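Local coordinates for protein threonine--tRNA ligase catalytic subunit (Aeropyrum pernix, PDB 3A32) that probably attaches threonine to its cognate tRNA in two steps, activating the amino acid with ATP, and lacks the domain that would remove mischarged serine, at residues P133-R144 with R158-V169. Numbering follows the deposited sequence.
Sequences PFKVFEFGRVHR and RGFTQDDAHIIV. With ZN (zinc ion), chain G.
Arg144 runs back past the edge of the Phe160 ring at the end of antiparallel strands 134-143 and 159-169. Paired backbone hydrogen bonds join them from Phe134-Ile168 to Val142-Phe160, in a hairpin that probably corresponds to motif 2 of class II synthetases. From CB, the arginine chain leaves with CG beside the backbone N (chi1 -68°) and runs extended to NE. Arg144 CD lies 4.1 Å from Phe160 CZ. The guanidinium stands almost upright to that ring, planes 87° apart, with Phe160 CZ against one face and NH1 at the ring edge. Arg144 NE donates a hydrogen bond to Pro109 O. NH2 shares a water with Gln162 NE2, weakly on the arginine side. Val142 CG2 makes a CH-pi contact over one Phe160 face, 3.8 Å from the centroid. Thr161 CG2 sits likewise over the Phe139 ring, 3.7 Å from the centroid. Phe137 swings CG away from its own N (chi1 172°), which carries CE1 to 3.8 Å from Asp163 CB. An alanine at Phe137 would remove the ring and is likely to leave a gap beside Asp163. On the face with Val142 and Phe160, His166 NE2 binds the zinc ion at 2.0 Å, with Cys112, His310 and a water. That water donates a hydrogen bond to Asp164 OD1, which probably helps position it. Strands 69-70 and 306-316 border the pair. Helix 317-327 packs on Phe139 and Thr161, and helix 174-191 on Pro133 and Ile167.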
loop_
_atom_site.group_PDB
_atom_site.type_symbol
_atom_site.label_atom_id
_atom_site.label_comp_id
_atom_site.label_asym_id
_atom_site.label_seq_id
_atom_site.Cartn_x
_atom_site.Cartn_y
_atom_site.Cartn_z
ATOM N N PRO A 133 5.331 -8.432 -24.416
ATOM C CA PRO A 133 5.432 -9.127 -23.111
ATOM C C PRO A 133 4.332 -8.710 -22.088
ATOM O O PRO A 133 3.843 -7.558 -22.087
ATOM C CB PRO A 133 6.850 -8.781 -22.602
ATOM C CG PRO A 133 7.385 -7.719 -23.519
ATOM C CD PRO A 133 6.519 -7.617 -24.746
ATOM N N PHE A 134 3.947 -9.660 -21.248
ATOM C CA PHE A 134 2.983 -9.408 -20.179
ATOM C C PHE A 134 3.801 -9.296 -18.909
ATOM O O PHE A 134 4.539 -10.229 -18.552
ATOM C CB PHE A 134 2.001 -10.557 -20.118
ATOM C CG PHE A 134 1.109 -10.553 -18.925
ATOM C CD1 PHE A 134 -0.117 -9.926 -18.969
ATOM C CD2 PHE A 134 1.470 -11.253 -17.769
ATOM C CE1 PHE A 134 -0.966 -9.938 -17.847
ATOM C CE2 PHE A 134 0.636 -11.278 -16.660
ATOM C CZ PHE A 134 -0.585 -10.639 -16.696
ATOM N N LYS A 135 3.691 -8.136 -18.250
ATOM C CA LYS A 135 4.498 -7.815 -17.083
ATOM C C LYS A 135 3.581 -7.442 -15.983
ATOM O O LYS A 135 2.734 -6.559 -16.162
ATOM C CB LYS A 135 5.461 -6.655 -17.386
ATOM C CG LYS A 135 6.232 -6.840 -18.712
ATOM C CD LYS A 135 7.370 -5.854 -18.931
ATOM C CE LYS A 135 7.066 -4.451 -18.370
ATOM N NZ LYS A 135 7.936 -3.393 -19.015
ATOM N N VAL A 136 3.735 -8.130 -14.842
ATOM C CA VAL A 136 2.883 -7.943 -13.664
ATOM C C VAL A 136 3.788 -7.712 -12.406
ATOM O O VAL A 136 4.690 -8.530 -12.142
ATOM C CB VAL A 136 1.898 -9.139 -13.515
ATOM C CG1 VAL A 136 2.637 -10.515 -13.370
ATOM C CG2 VAL A 136 0.955 -8.944 -12.406
ATOM N N PHE A 137 3.530 -6.626 -11.665
ATOM C CA PHE A 137 4.300 -6.237 -10.480
ATOM C C PHE A 137 3.441 -6.324 -9.205
ATOM O O PHE A 137 2.281 -5.936 -9.227
ATOM C CB PHE A 137 4.806 -4.782 -10.572
ATOM C CG PHE A 137 5.437 -4.298 -9.288
ATOM C CD1 PHE A 137 6.718 -4.721 -8.927
ATOM C CD2 PHE A 137 4.739 -3.467 -8.413
ATOM C CE1 PHE A 137 7.287 -4.324 -7.758
ATOM C CE2 PHE A 137 5.330 -3.045 -7.229
ATOM C CZ PHE A 137 6.592 -3.472 -6.893
ATOM N N GLU A 138 4.023 -6.768 -8.097
ATOM C CA GLU A 138 3.303 -6.763 -6.804
ATOM C C GLU A 138 4.261 -6.471 -5.663
ATOM O O GLU A 138 5.332 -7.070 -5.625
ATOM C CB GLU A 138 2.555 -8.083 -6.520
ATOM C CG GLU A 138 1.916 -8.106 -5.150
ATOM C CD GLU A 138 0.951 -9.265 -4.920
ATOM O OE1 GLU A 138 0.812 -10.174 -5.793
ATOM O OE2 GLU A 138 0.335 -9.283 -3.832
ATOM N N PHE A 139 3.889 -5.513 -4.797
ATOM C CA PHE A 139 4.522 -5.291 -3.483
ATOM C C PHE A 139 3.957 -6.419 -2.620
ATOM O O PHE A 139 2.878 -6.291 -2.014
ATOM C CB PHE A 139 4.084 -3.912 -2.948
ATOM C CG PHE A 139 4.860 -3.427 -1.727
ATOM C CD1 PHE A 139 6.164 -2.950 -1.845
ATOM C CD2 PHE A 139 4.263 -3.411 -0.468
ATOM C CE1 PHE A 139 6.880 -2.508 -0.701
ATOM C CE2 PHE A 139 4.945 -2.940 0.654
ATOM C CZ PHE A 139 6.259 -2.483 0.536
ATOM N N GLY A 140 4.629 -7.566 -2.612
ATOM C CA GLY A 140 3.936 -8.798 -2.166
ATOM C C GLY A 140 4.369 -9.261 -0.800
ATOM O O GLY A 140 5.527 -9.081 -0.442
ATOM N N ARG A 141 3.471 -9.884 -0.049
ATOM C CA ARG A 141 3.757 -10.310 1.358
ATOM C C ARG A 141 3.748 -11.830 1.461
ATOM O O ARG A 141 2.719 -12.458 1.209
ATOM C CB ARG A 141 2.731 -9.727 2.318
ATOM C CG ARG A 141 2.747 -8.207 2.304
ATOM C CD ARG A 141 1.449 -7.611 2.783
ATOM N NE ARG A 141 1.684 -6.194 3.052
ATOM C CZ ARG A 141 1.425 -5.251 2.163
ATOM N NH1 ARG A 141 0.884 -5.589 0.997
ATOM N NH2 ARG A 141 1.709 -4.004 2.440
ATOM N N VAL A 142 4.913 -12.395 1.794
ATOM C CA VAL A 142 5.162 -13.819 1.721
ATOM C C VAL A 142 5.622 -14.349 3.067
ATOM O O VAL A 142 6.201 -13.625 3.872
ATOM C CB VAL A 142 6.118 -14.205 0.540
ATOM C CG1 VAL A 142 5.490 -13.826 -0.817
ATOM C CG2 VAL A 142 7.488 -13.567 0.664
ATOM N N HIS A 143 5.281 -15.590 3.359
ATOM C CA HIS A 143 5.607 -16.155 4.647
ATOM C C HIS A 143 6.188 -17.544 4.427
ATOM O O HIS A 143 5.659 -18.320 3.637
ATOM C CB HIS A 143 4.394 -16.276 5.549
ATOM C CG HIS A 143 3.841 -14.966 5.964
ATOM N ND1 HIS A 143 3.007 -14.217 5.148
ATOM C CD2 HIS A 143 4.009 -14.257 7.095
ATOM C CE1 HIS A 143 2.701 -13.092 5.767
ATOM N NE2 HIS A 143 3.320 -13.079 6.933
ATOM N N ARG A 144 7.257 -17.833 5.156
ATOM C CA ARG A 144 8.030 -19.056 4.932
ATOM C C ARG A 144 8.504 -19.565 6.282
ATOM O O ARG A 144 8.778 -18.769 7.186
ATOM C CB ARG A 144 9.219 -18.745 4.029
ATOM C CG ARG A 144 8.768 -18.393 2.651
ATOM C CD ARG A 144 9.916 -18.054 1.770
ATOM N NE ARG A 144 9.420 -17.647 0.447
ATOM C CZ ARG A 144 10.208 -17.240 -0.544
ATOM N NH1 ARG A 144 11.515 -17.228 -0.363
ATOM N NH2 ARG A 144 9.706 -16.841 -1.714
ATOM N N ARG A 158 10.380 -14.700 9.064
ATOM C CA ARG A 158 9.262 -15.548 8.698
ATOM C C ARG A 158 8.196 -14.901 7.800
ATOM O O ARG A 158 7.429 -15.598 7.158
ATOM C CB ARG A 158 8.601 -16.055 9.988
ATOM C CG ARG A 158 9.434 -17.143 10.680
ATOM C CD ARG A 158 8.951 -17.488 12.087
ATOM N NE ARG A 158 9.858 -18.512 12.586
ATOM C CZ ARG A 158 9.989 -18.871 13.853
ATOM N NH1 ARG A 158 9.272 -18.306 14.835
ATOM N NH2 ARG A 158 10.813 -19.842 14.119
ATOM N N GLY A 159 8.103 -13.577 7.801
ATOM C CA GLY A 159 7.175 -12.857 6.917
ATOM C C GLY A 159 7.885 -11.631 6.400
ATOM O O GLY A 159 8.508 -10.903 7.179
ATOM N N PHE A 160 7.836 -11.418 5.085
ATOM C CA PHE A 160 8.541 -10.307 4.494
ATOM C C PHE A 160 7.892 -9.855 3.181
ATOM O O PHE A 160 6.938 -10.452 2.712
ATOM C CB PHE A 160 10.082 -10.616 4.302
ATOM C CG PHE A 160 10.379 -11.828 3.440
ATOM C CD1 PHE A 160 10.740 -11.679 2.100
ATOM C CD2 PHE A 160 10.268 -13.125 3.965
ATOM C CE1 PHE A 160 10.977 -12.804 1.262
ATOM C CE2 PHE A 160 10.535 -14.256 3.145
ATOM C CZ PHE A 160 10.873 -14.092 1.787
ATOM N N THR A 161 8.462 -8.814 2.586
ATOM C CA THR A 161 7.914 -8.186 1.408
ATOM C C THR A 161 8.950 -8.258 0.281
ATOM O O THR A 161 10.134 -8.121 0.540
ATOM C CB THR A 161 7.452 -6.748 1.776
ATOM O OG1 THR A 161 6.924 -6.746 3.136
ATOM C CG2 THR A 161 6.349 -6.250 0.788
ATOM N N GLN A 162 8.493 -8.490 -0.950
ATOM C CA GLN A 162 9.336 -8.537 -2.165
ATOM C C GLN A 162 8.758 -7.499 -3.133
ATOM O O GLN A 162 7.551 -7.323 -3.161
ATOM C CB GLN A 162 9.169 -9.876 -2.873
ATOM C CG GLN A 162 9.697 -11.071 -2.145
ATOM C CD GLN A 162 9.136 -12.372 -2.640
ATOM O OE1 GLN A 162 7.965 -12.485 -2.984
ATOM N NE2 GLN A 162 9.978 -13.389 -2.663
ATOM N N ASP A 163 9.629 -6.804 -3.886
ATOM C CA ASP A 163 9.215 -6.066 -5.083
ATOM C C ASP A 163 9.218 -7.073 -6.270
ATOM O O ASP A 163 10.095 -7.070 -7.147
ATOM C CB ASP A 163 10.174 -4.865 -5.359
ATOM C CG ASP A 163 11.674 -5.281 -5.450
ATOM O OD1 ASP A 163 12.101 -6.207 -4.712
ATOM O OD2 ASP A 163 12.442 -4.671 -6.247
ATOM N N ASP A 164 8.193 -7.900 -6.283
ATOM C CA ASP A 164 8.109 -9.080 -7.097
ATOM C C ASP A 164 7.432 -8.778 -8.434
ATOM O O ASP A 164 6.429 -8.065 -8.468
ATOM C CB ASP A 164 7.273 -10.113 -6.315
ATOM C CG ASP A 164 7.470 -11.543 -6.815
ATOM O OD1 ASP A 164 8.510 -11.829 -7.458
ATOM O OD2 ASP A 164 6.588 -12.390 -6.522
ATOM N N ALA A 165 7.921 -9.373 -9.530
ATOM C CA ALA A 165 7.222 -9.243 -10.796
ATOM C C ALA A 165 7.433 -10.505 -11.586
ATOM O O ALA A 165 8.390 -11.252 -11.334
ATOM C CB ALA A 165 7.713 -8.012 -11.562
ATOM N N HIS A 166 6.510 -10.767 -12.494
ATOM C CA HIS A 166 6.600 -11.855 -13.422
ATOM C C HIS A 166 6.404 -11.351 -14.843
ATOM O O HIS A 166 5.564 -10.476 -15.109
ATOM C CB HIS A 166 5.629 -12.989 -13.025
ATOM C CG HIS A 166 6.005 -13.608 -11.718
ATOM N ND1 HIS A 166 5.551 -13.120 -10.515
ATOM C CD2 HIS A 166 6.909 -14.563 -11.416
ATOM C CE1 HIS A 166 6.104 -13.791 -9.526
ATOM N NE2 HIS A 166 6.928 -14.679 -10.044
ATOM N N ILE A 167 7.224 -11.881 -15.744
ATOM C CA ILE A 167 7.228 -11.446 -17.115
ATOM C C ILE A 167 7.107 -12.649 -18.031
ATOM O O ILE A 167 7.874 -13.614 -17.931
ATOM C CB ILE A 167 8.522 -10.666 -17.443
ATOM C CG1 ILE A 167 8.750 -9.580 -16.413
ATOM C CG2 ILE A 167 8.501 -10.071 -18.908
ATOM C CD1 ILE A 167 9.777 -8.549 -16.898
ATOM N N ILE A 168 6.135 -12.594 -18.926
ATOM C CA ILE A 168 5.991 -13.597 -19.988
ATOM C C ILE A 168 6.349 -12.905 -21.304
ATOM O O ILE A 168 5.611 -12.033 -21.772
ATOM C CB ILE A 168 4.550 -14.159 -19.992
ATOM C CG1 ILE A 168 4.285 -14.786 -18.625
ATOM C CG2 ILE A 168 4.323 -15.122 -21.178
ATOM C CD1 ILE A 168 2.901 -15.335 -18.388
ATOM N N VAL A 169 7.507 -13.257 -21.861
ATOM C CA VAL A 169 8.092 -12.476 -22.964
ATOM C C VAL A 169 8.457 -13.372 -24.168
ATOM O O VAL A 169 9.142 -14.380 -23.970
ATOM C CB VAL A 169 9.363 -11.674 -22.525
ATOM C CG1 VAL A 169 10.299 -12.496 -21.735
ATOM C CG2 VAL A 169 10.045 -11.139 -23.706
HETATM ZN ZN ZN G . 8.081 -15.767 -8.850
HETATM O O HOH W 1 9.388 -15.684 -4.321
HETATM O O HOH W 2 9.115 -14.307 -7.904
#